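Local coordinates for hypothetical protein (Mus musculus, PDB 1VKB), which probably acts as a gamma-glutamylamine cyclotransferase of the AIG2-like family, at residues A[54-68]-A[128-142]. Sequence-based numbering, arbitrary orientation.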
ATOM      1  N   LEU A  54      -5.036   8.599  -3.690  1.00 13.39           N
ATOM      2  CA  LEU A  54      -3.697   8.251  -3.238  1.00 12.32           C
ATOM      3  C   LEU A  54      -2.902   9.514  -3.198  1.00 14.93           C
ATOM      4  O   LEU A  54      -2.709  10.153  -4.249  1.00 14.01           O
ATOM      5  CB  LEU A  54      -3.043   7.251  -4.189  1.00 12.45           C
ATOM      6  CG  LEU A  54      -1.581   6.918  -4.020  1.00 14.46           C
ATOM      7  CD1 LEU A  54      -1.353   6.390  -2.570  1.00 17.76           C
ATOM      8  CD2 LEU A  54      -1.039   5.973  -5.100  1.00 17.79           C
ATOM      9  N   VAL A  55      -2.466   9.892  -2.007  1.00 14.47           N
ATOM     10  CA  VAL A  55      -1.776  11.152  -1.819  1.00 14.80           C
ATOM     11  C   VAL A  55      -0.404  10.900  -1.190  1.00 17.12           C
ATOM     12  O   VAL A  55      -0.207   9.963  -0.444  1.00 15.98           O
ATOM     13  CB  VAL A  55      -2.585  12.153  -0.930  1.00 14.69           C
ATOM     14  CG1 VAL A  55      -3.916  12.547  -1.572  1.00 17.02           C
ATOM     15  CG2 VAL A  55      -2.854  11.607   0.474  1.00 14.41           C
ATOM     16  N   ILE A  56       0.521  11.798  -1.495  1.00 14.26           N
ATOM     17  CA  ILE A  56       1.847  11.802  -0.903  1.00 14.97           C
ATOM     18  C   ILE A  56       1.871  12.973   0.043  1.00 13.52           C
ATOM     19  O   ILE A  56       1.785  14.150  -0.377  1.00 12.49           O
ATOM     20  CB  ILE A  56       2.916  11.926  -1.996  1.00 14.84           C
ATOM     21  CG1 ILE A  56       2.884  10.720  -2.942  1.00 14.85           C
ATOM     22  CG2 ILE A  56       4.274  11.982  -1.349  1.00 13.26           C
ATOM     23  CD1 ILE A  56       3.760  10.894  -4.167  1.00 18.27           C
ATOM     24  N   ALA A  57       1.940  12.672   1.330  1.00 13.25           N
ATOM     25  CA  ALA A  57       1.577  13.678   2.311  1.00 15.33           C
ATOM     26  C   ALA A  57       2.349  13.573   3.610  1.00 16.00           C
ATOM     27  O   ALA A  57       2.844  12.508   3.997  1.00 15.80           O
ATOM     28  CB  ALA A  57       0.075  13.605   2.582  1.00 17.01           C
ATOM     29  N   GLY A  58       2.403  14.687   4.312  1.00 13.71           N
ATOM     30  CA  GLY A  58       3.082  14.749   5.591  1.00 17.56           C
ATOM     31  C   GLY A  58       4.572  14.993   5.435  1.00 16.62           C
ATOM     32  O   GLY A  58       5.110  15.004   4.335  1.00 14.72           O
ATOM     33  N   GLU A  59       5.245  15.183   6.575  1.00 18.03           N
ATOM     34  CA  GLU A  59       6.634  15.556   6.555  1.00 20.02           C
ATOM     35  C   GLU A  59       7.555  14.496   5.994  1.00 18.59           C
ATOM     36  O   GLU A  59       8.675  14.803   5.547  1.00 20.79           O
ATOM     37  CB  GLU A  59       7.097  15.934   7.973  1.00 22.33           C
ATOM     38  CG  GLU A  59       6.319  17.118   8.521  1.00 35.87           C
ATOM     39  CD  GLU A  59       7.127  18.389   8.652  1.00 54.10           C
ATOM     40  OE1 GLU A  59       8.101  18.601   7.889  1.00 61.44           O
ATOM     41  OE2 GLU A  59       6.767  19.185   9.543  1.00 61.98           O
ATOM     42  N   HIS A  60       7.121  13.247   5.987  1.00 17.83           N
ATOM     43  CA  HIS A  60       7.922  12.150   5.446  1.00 17.95           C
ATOM     44  C   HIS A  60       7.613  11.805   4.003  1.00 15.30           C
ATOM     45  O   HIS A  60       8.225  10.887   3.449  1.00 17.05           O
ATOM     46  CB  HIS A  60       7.716  10.906   6.301  1.00 18.37           C
ATOM     47  CG  HIS A  60       8.094  11.140   7.715  1.00 18.30           C
ATOM     48  ND1 HIS A  60       9.400  11.349   8.078  1.00 24.28           N
ATOM     49  CD2 HIS A  60       7.347  11.357   8.821  1.00 24.71           C
ATOM     50  CE1 HIS A  60       9.455  11.633   9.370  1.00 29.36           C
ATOM     51  NE2 HIS A  60       8.218  11.639   9.845  1.00 27.52           N
ATOM     52  N   ASN A  61       6.704  12.545   3.395  1.00 16.74           N
ATOM     53  CA  ASN A  61       6.273  12.242   2.032  1.00 13.27           C
ATOM     54  C   ASN A  61       5.849  10.768   1.886  1.00 12.95           C
ATOM     55  O   ASN A  61       6.218  10.050   0.945  1.00 16.46           O
ATOM     56  CB  ASN A  61       7.370  12.603   1.025  1.00 13.50           C
ATOM     57  CG  ASN A  61       7.749  14.076   1.079  1.00 16.15           C
ATOM     58  OD1 ASN A  61       6.932  14.929   1.446  1.00 16.01           O
ATOM     59  ND2 ASN A  61       9.002  14.392   0.721  1.00 14.77           N
ATOM     60  N   ILE A  62       5.000  10.349   2.797  1.00 14.31           N
ATOM     61  CA  ILE A  62       4.444   8.985   2.811  1.00 14.45           C
ATOM     62  C   ILE A  62       3.259   8.898   1.850  1.00 16.34           C
ATOM     63  O   ILE A  62       2.462   9.840   1.745  1.00 14.36           O
ATOM     64  CB  ILE A  62       4.024   8.651   4.241  1.00 13.18           C
ATOM     65  CG1 ILE A  62       5.301   8.316   5.032  1.00 16.83           C
ATOM     66  CG2 ILE A  62       3.142   7.453   4.285  1.00 16.83           C
ATOM     67  CD1 ILE A  62       5.064   8.291   6.542  1.00 21.73           C
ATOM     68  N   PRO A  63       3.140   7.800   1.130  1.00 14.74           N
ATOM     69  CA  PRO A  63       1.936   7.571   0.373  1.00 14.84           C
ATOM     70  C   PRO A  63       0.800   7.017   1.227  1.00 15.36           C
ATOM     71  O   PRO A  63       0.981   6.067   2.015  1.00 16.03           O
ATOM     72  CB  PRO A  63       2.366   6.538  -0.655  1.00 14.47           C
ATOM     73  CG  PRO A  63       3.384   5.678   0.076  1.00 16.30           C
ATOM     74  CD  PRO A  63       4.121   6.717   0.930  1.00 15.08           C
ATOM     75  N   TRP A  64      -0.379   7.581   1.027  1.00 13.78           N
ATOM     76  CA  TRP A  64      -1.570   7.190   1.774  1.00 13.86           C
ATOM     77  C   TRP A  64      -2.723   6.972   0.848  1.00 15.25           C
ATOM     78  O   TRP A  64      -3.113   7.891   0.116  1.00 16.12           O
ATOM     79  CB  TRP A  64      -1.975   8.282   2.770  1.00 13.84           C
ATOM     80  CG  TRP A  64      -0.865   8.890   3.607  1.00 13.26           C
ATOM     81  CD1 TRP A  64      -0.037   9.896   3.261  1.00 16.36           C
ATOM     82  CD2 TRP A  64      -0.560   8.580   4.993  1.00 11.29           C
ATOM     83  NE1 TRP A  64       0.792  10.226   4.320  1.00 17.53           N
ATOM     84  CE2 TRP A  64       0.488   9.425   5.389  1.00 12.96           C
ATOM     85  CE3 TRP A  64      -1.049   7.659   5.912  1.00 15.27           C
ATOM     86  CZ2 TRP A  64       1.054   9.370   6.670  1.00 15.34           C
ATOM     87  CZ3 TRP A  64      -0.486   7.612   7.182  1.00 16.90           C
ATOM     88  CH2 TRP A  64       0.545   8.466   7.539  1.00 15.50           C
ATOM     89  N   LEU A  65      -3.319   5.782   0.920  1.00 14.16           N
ATOM     90  CA  LEU A  65      -4.545   5.486   0.209  1.00 14.61           C
ATOM     91  C   LEU A  65      -5.717   5.834   1.141  1.00 15.39           C
ATOM     92  O   LEU A  65      -5.965   5.147   2.167  1.00 15.05           O
ATOM     93  CB  LEU A  65      -4.584   4.015  -0.227  1.00 14.19           C
ATOM     94  CG  LEU A  65      -5.632   3.668  -1.282  1.00 16.80           C
ATOM     95  CD1 LEU A  65      -5.301   4.387  -2.595  1.00 27.35           C
ATOM     96  CD2 LEU A  65      -5.642   2.171  -1.511  1.00 17.77           C
ATOM     97  N   LEU A  66      -6.374   6.959   0.828  1.00 15.31           N
ATOM     98  CA  LEU A  66      -7.405   7.505   1.696  1.00 14.80           C
ATOM     99  C   LEU A  66      -8.672   6.690   1.518  1.00 16.41           C
ATOM    100  O   LEU A  66      -9.069   6.398   0.396  1.00 17.67           O
ATOM    101  CB  LEU A  66      -7.652   8.968   1.434  1.00 15.66           C
ATOM    102  CG  LEU A  66      -6.470   9.885   1.330  1.00 13.18           C
ATOM    103  CD1 LEU A  66      -6.930  11.330   1.146  1.00 17.81           C
ATOM    104  CD2 LEU A  66      -5.585   9.703   2.547  1.00 13.95           C
ATOM    105  N   TYR A  67      -9.333   6.363   2.623  1.00 17.03           N
ATOM    106  CA  TYR A  67     -10.517   5.516   2.548  1.00 17.95           C
ATOM    107  C   TYR A  67     -11.745   6.372   2.200  1.00 21.31           C
ATOM    108  O   TYR A  67     -12.565   6.703   3.059  1.00 17.53           O
ATOM    109  CB  TYR A  67     -10.726   4.682   3.814  1.00 19.35           C
ATOM    110  CG  TYR A  67     -11.752   3.626   3.519  1.00 22.57           C
ATOM    111  CD1 TYR A  67     -11.432   2.523   2.741  1.00 21.87           C
ATOM    112  CD2 TYR A  67     -13.086   3.822   3.868  1.00 30.13           C
ATOM    113  CE1 TYR A  67     -12.392   1.593   2.384  1.00 23.95           C
ATOM    114  CE2 TYR A  67     -14.064   2.893   3.512  1.00 27.80           C
ATOM    115  CZ  TYR A  67     -13.712   1.790   2.764  1.00 32.95           C
ATOM    116  OH  TYR A  67     -14.684   0.851   2.424  1.00 33.59           O
ATOM    117  N   LEU A  68     -11.821   6.725   0.926  1.00 18.02           N
ATOM    118  CA  LEU A  68     -12.895   7.476   0.335  1.00 18.95           C
ATOM    119  C   LEU A  68     -13.276   6.812  -0.984  1.00 19.64           C
ATOM    120  O   LEU A  68     -12.934   7.311  -2.091  1.00 16.73           O
ATOM    121  CB  LEU A  68     -12.433   8.908   0.081  1.00 23.97           C
ATOM    122  CG  LEU A  68     -12.222   9.720   1.372  1.00 26.79           C
ATOM    123  CD1 LEU A  68     -11.343  10.895   1.117  1.00 27.52           C
ATOM    124  CD2 LEU A  68     -13.577  10.165   1.922  1.00 27.40           C
ATOM    125  N   THR A 128      -5.217   1.171   4.231  1.00 17.05           N
ATOM    126  CA  THR A 128      -5.916   2.432   3.890  1.00 16.65           C
ATOM    127  C   THR A 128      -5.875   3.339   5.102  1.00 15.97           C
ATOM    128  O   THR A 128      -5.448   2.927   6.158  1.00 16.86           O
ATOM    129  CB  THR A 128      -7.353   2.163   3.472  1.00 18.85           C
ATOM    130  OG1 THR A 128      -8.059   1.538   4.556  1.00 19.32           O
ATOM    131  CG2 THR A 128      -7.387   1.164   2.359  1.00 23.40           C
ATOM    132  N   THR A 129      -6.312   4.582   4.968  1.00 15.29           N
ATOM    133  CA  THR A 129      -6.446   5.416   6.140  1.00 12.77           C
ATOM    134  C   THR A 129      -7.669   6.309   6.128  1.00 14.47           C
ATOM    135  O   THR A 129      -8.001   6.901   5.100  1.00 15.24           O
ATOM    136  CB  THR A 129      -5.198   6.199   6.434  1.00 16.19           C
ATOM    137  OG1 THR A 129      -5.421   6.930   7.641  1.00 19.28           O
ATOM    138  CG2 THR A 129      -4.912   7.251   5.392  1.00 17.37           C
ATOM    139  N   ALA A 130      -8.335   6.321   7.278  1.00 13.78           N
ATOM    140  CA  ALA A 130      -9.436   7.231   7.615  1.00 15.22           C
ATOM    141  C   ALA A 130      -8.930   8.298   8.599  1.00 16.77           C
ATOM    142  O   ALA A 130      -9.701   9.165   9.044  1.00 17.37           O
ATOM    143  CB  ALA A 130     -10.549   6.478   8.248  1.00 18.06           C
ATOM    144  N   THR A 131      -7.644   8.275   8.945  1.00 15.00           N
ATOM    145  CA  THR A 131      -7.141   9.232   9.977  1.00 14.54           C
ATOM    146  C   THR A 131      -6.126  10.204   9.382  1.00 17.07           C
ATOM    147  O   THR A 131      -5.256  10.667  10.064  1.00 16.72           O
ATOM    148  CB  THR A 131      -6.501   8.462  11.151  1.00 16.31           C
ATOM    149  OG1 THR A 131      -5.524   7.519  10.650  1.00 16.31           O
ATOM    150  CG2 THR A 131      -7.525   7.633  11.897  1.00 16.60           C
ATOM    151  N   TYR A 132      -6.240  10.467   8.078  1.00 15.33           N
ATOM    152  CA  TYR A 132      -5.430  11.450   7.373  1.00 15.65           C
ATOM    153  C   TYR A 132      -5.707  12.863   7.904  1.00 13.75           C
ATOM    154  O   TYR A 132      -6.780  13.132   8.448  1.00 14.58           O
ATOM    155  CB  TYR A 132      -5.743  11.393   5.851  1.00 17.48           C
ATOM    156  CG  TYR A 132      -7.230  11.457   5.509  1.00 13.63           C
ATOM    157  CD1 TYR A 132      -7.998  10.286   5.425  1.00 17.50           C
ATOM    158  CD2 TYR A 132      -7.863  12.676   5.236  1.00 14.80           C
ATOM    159  CE1 TYR A 132      -9.321  10.326   5.111  1.00 17.24           C
ATOM    160  CE2 TYR A 132      -9.187  12.710   4.929  1.00 18.00           C
ATOM    161  CZ  TYR A 132      -9.920  11.528   4.875  1.00 21.41           C
ATOM    162  OH  TYR A 132     -11.252  11.572   4.564  1.00 19.72           O
ATOM    163  N   ALA A 133      -4.784  13.782   7.700  1.00 15.75           N
ATOM    164  CA  ALA A 133      -5.036  15.207   7.954  1.00 13.68           C
ATOM    165  C   ALA A 133      -6.037  15.712   6.908  1.00 13.79           C
ATOM    166  O   ALA A 133      -5.919  15.417   5.723  1.00 13.94           O
ATOM    167  CB  ALA A 133      -3.761  15.989   7.866  1.00 16.07           C
ATOM    168  N   PRO A 134      -7.032  16.467   7.333  1.00 13.29           N
ATOM    169  CA  PRO A 134      -8.119  16.877   6.426  1.00 14.35           C
ATOM    170  C   PRO A 134      -7.645  17.639   5.192  1.00 16.41           C
ATOM    171  O   PRO A 134      -8.219  17.479   4.103  1.00 16.13           O
ATOM    172  CB  PRO A 134      -9.020  17.730   7.327  1.00 14.96           C
ATOM    173  CG  PRO A 134      -8.139  18.102   8.505  1.00 15.01           C
ATOM    174  CD  PRO A 134      -7.223  16.987   8.700  1.00 14.51           C
ATOM    175  N   GLU A 135      -6.601  18.454   5.339  1.00 13.75           N
ATOM    176  CA  GLU A 135      -6.101  19.237   4.200  1.00 14.18           C
ATOM    177  C   GLU A 135      -5.445  18.374   3.106  1.00 15.82           C
ATOM    178  O   GLU A 135      -5.263  18.808   1.981  1.00 14.47           O
ATOM    179  CB  GLU A 135      -5.183  20.353   4.693  1.00 17.84           C
ATOM    180  CG  GLU A 135      -3.852  19.893   5.256  1.00 21.13           C
ATOM    181  CD  GLU A 135      -3.853  19.599   6.731  1.00 24.67           C
ATOM    182  OE1 GLU A 135      -4.918  19.388   7.349  1.00 18.18           O
ATOM    183  OE2 GLU A 135      -2.743  19.553   7.286  1.00 23.92           O
ATOM    184  N   TRP A 136      -5.134  17.116   3.416  1.00 14.32           N
ATOM    185  CA  TRP A 136      -4.578  16.210   2.416  1.00 14.27           C
ATOM    186  C   TRP A 136      -5.554  15.897   1.311  1.00 17.36           C
ATOM    187  O   TRP A 136      -5.153  15.421   0.249  1.00 16.99           O
ATOM    188  CB  TRP A 136      -4.100  14.933   3.036  1.00 14.90           C
ATOM    189  CG  TRP A 136      -2.955  15.092   4.054  1.00 13.28           C
ATOM    190  CD1 TRP A 136      -2.242  16.202   4.344  1.00 16.90           C
ATOM    191  CD2 TRP A 136      -2.367  14.034   4.815  1.00 14.31           C
ATOM    192  NE1 TRP A 136      -1.291  15.927   5.297  1.00 16.48           N
ATOM    193  CE2 TRP A 136      -1.349  14.595   5.604  1.00 16.24           C
ATOM    194  CE3 TRP A 136      -2.593  12.645   4.895  1.00 18.48           C
ATOM    195  CZ2 TRP A 136      -0.553  13.828   6.451  1.00 16.53           C
ATOM    196  CZ3 TRP A 136      -1.821  11.895   5.788  1.00 16.85           C
ATOM    197  CH2 TRP A 136      -0.848  12.480   6.543  1.00 16.71           C
ATOM    198  N   LEU A 137      -6.836  16.181   1.539  1.00 15.92           N
ATOM    199  CA  LEU A 137      -7.835  16.012   0.484  1.00 15.39           C
ATOM    200  C   LEU A 137      -7.582  16.913  -0.689  1.00 15.88           C
ATOM    201  O   LEU A 137      -8.122  16.666  -1.760  1.00 17.35           O
ATOM    202  CB  LEU A 137      -9.255  16.252   1.008  1.00 17.31           C
ATOM    203  CG  LEU A 137      -9.721  15.250   2.053  1.00 17.31           C
ATOM    204  CD1 LEU A 137     -11.024  15.691   2.717  1.00 25.37           C
ATOM    205  CD2 LEU A 137      -9.888  13.855   1.470  1.00 21.98           C
ATOM    206  N   PHE A 138      -6.821  17.991  -0.485  1.00 14.66           N
ATOM    207  CA  PHE A 138      -6.502  18.936  -1.569  1.00 15.83           C
ATOM    208  C   PHE A 138      -5.187  18.672  -2.282  1.00 17.20           C
ATOM    209  O   PHE A 138      -4.774  19.483  -3.113  1.00 15.54           O
ATOM    210  CB  PHE A 138      -6.514  20.344  -1.031  1.00 17.46           C
ATOM    211  CG  PHE A 138      -7.831  20.682  -0.430  1.00 17.75           C
ATOM    212  CD1 PHE A 138      -8.960  20.638  -1.197  1.00 20.95           C
ATOM    213  CD2 PHE A 138      -7.946  20.878   0.930  1.00 36.02           C
ATOM    214  CE1 PHE A 138     -10.217  20.911  -0.647  1.00 32.13           C
ATOM    215  CE2 PHE A 138      -9.173  21.128   1.495  1.00 39.76           C
ATOM    216  CZ  PHE A 138     -10.318  21.138   0.703  1.00 34.63           C
ATOM    217  N   LEU A 139      -4.555  17.549  -1.972  1.00 15.35           N
ATOM    218  CA  LEU A 139      -3.287  17.186  -2.615  1.00 13.69           C
ATOM    219  C   LEU A 139      -3.596  16.401  -3.896  1.00 13.73           C
ATOM    220  O   LEU A 139      -4.725  15.929  -4.088  1.00 12.59           O
ATOM    221  CB  LEU A 139      -2.433  16.336  -1.690  1.00 17.47           C
ATOM    222  CG  LEU A 139      -1.871  17.060  -0.485  1.00 16.66           C
ATOM    223  CD1 LEU A 139      -1.254  16.040   0.455  1.00 19.44           C
ATOM    224  CD2 LEU A 139      -0.833  18.088  -0.921  1.00 20.26           C
ATOM    225  N   PRO A 140      -2.610  16.267  -4.780  1.00 14.39           N
ATOM    226  CA  PRO A 140      -2.843  15.558  -6.019  1.00 15.01           C
ATOM    227  C   PRO A 140      -3.220  14.094  -5.759  1.00 14.80           C
ATOM    228  O   PRO A 140      -2.643  13.487  -4.888  1.00 14.46           O
ATOM    229  CB  PRO A 140      -1.490  15.641  -6.716  1.00 13.47           C
ATOM    230  CG  PRO A 140      -0.869  16.889  -6.191  1.00 13.51           C
ATOM    231  CD  PRO A 140      -1.262  16.859  -4.727  1.00 13.20           C
ATOM    232  N   TYR A 141      -4.148  13.551  -6.538  1.00 14.05           N
ATOM    233  CA  TYR A 141      -4.543  12.141  -6.424  1.00 12.54           C
ATOM    234  C   TYR A 141      -3.893  11.311  -7.490  1.00 15.58           C
ATOM    235  O   TYR A 141      -4.128  11.523  -8.673  1.00 14.53           O
ATOM    236  CB  TYR A 141      -6.058  11.958  -6.524  1.00 12.62           C
ATOM    237  CG  TYR A 141      -6.888  12.634  -5.445  1.00 11.58           C
ATOM    238  CD1 TYR A 141      -6.326  13.182  -4.288  1.00 15.04           C
ATOM    239  CD2 TYR A 141      -8.263  12.727  -5.591  1.00 18.52           C
ATOM    240  CE1 TYR A 141      -7.138  13.790  -3.322  1.00 13.35           C
ATOM    241  CE2 TYR A 141      -9.067  13.337  -4.628  1.00 18.55           C
ATOM    242  CZ  TYR A 141      -8.510  13.845  -3.498  1.00 17.16           C
ATOM    243  OH  TYR A 141      -9.323  14.488  -2.569  1.00 19.23           O
ATOM    244  N   HIS A 142      -3.070  10.369  -7.041  1.00 14.89           N
ATOM    245  CA  HIS A 142      -2.188   9.591  -7.895  1.00 15.90           C
ATOM    246  C   HIS A 142      -2.814   8.293  -8.307  1.00 16.09           C
ATOM    247  O   HIS A 142      -3.538   7.659  -7.543  1.00 15.03           O
ATOM    248  CB  HIS A 142      -0.899   9.271  -7.128  1.00 16.21           C
ATOM    249  CG  HIS A 142       0.001  10.454  -6.944  1.00 15.00           C
ATOM    250  ND1 HIS A 142       0.938  10.817  -7.876  1.00 14.82           N
ATOM    251  CD2 HIS A 142       0.037  11.401  -5.986  1.00 15.72           C
ATOM    252  CE1 HIS A 142       1.546  11.922  -7.477  1.00 15.84           C
ATOM    253  NE2 HIS A 142       1.004  12.307  -6.339  1.00 16.48           N
TER
HETATM  254  O   HOH W   1      -5.980   8.429  -6.522  1.00 16.66           O
HETATM  255  O   HOH W   2      -0.267  13.506  -3.667  1.00 13.50           O
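The indole of W136 packs against A57 and W64 of the 54-57/62-66 hairpin. A57 CB sits over the middle of one indole face, a CH-pi contact 3.5 Å from the centroid of the five-membered ring, while A133 CB lies toward the rim of the opposite face. The outer rim of W136 reaches the W64 indole obliquely, with planes at 39° and CZ3 of W136 3.4 Å from CE2 of W64; I62 CG2 backs the other face of W64. W64 is fixed in rotation by a nearly straight bond from NE1 to A57 O (3.1 Å), which meets that oxygen from above its carbonyl plane, across from I62 N. With an alanine in place of W136, the methyl of A57 would probably lose the ring it rests on and W64 the rim contact, opening a gap beside the hairpin.

Further contacts are apolar or CH-pi. V55 CG1 meets L139 CB and the Y141 ring, with the W136 carbonyl oxygen as a van der Waals neighbour, and L66 CD2 lies 3.7 Å from Y132 CB. With CG anti to its carbonyl carbon (chi1 -72°), H142 presents a ring face to I56 CD1, the methyl 4.1 Å from the centroid.

Backbone bonds pin the two ends. T129 N donates to L65 O and Y67 N to T129 O, both at 2.9 Å, in parallel strand pairing; H142 N donates to L54 O at 2.8 Å. Two waters bridge L54 N to H142 O and I56 N to P140 O. T129 OG1 accepts from T131 N in an ST turn as the chain leaves strand 121-129.

Thus the 3-10 segment 134-138 and its flanking loops cover the V55, A57, W64 and L66 face of the hairpin and then run along the edge of strand 54-57, in a hairpin joined to the mixed sheet of the gamma-glutamyl cyclotransferase-like fold.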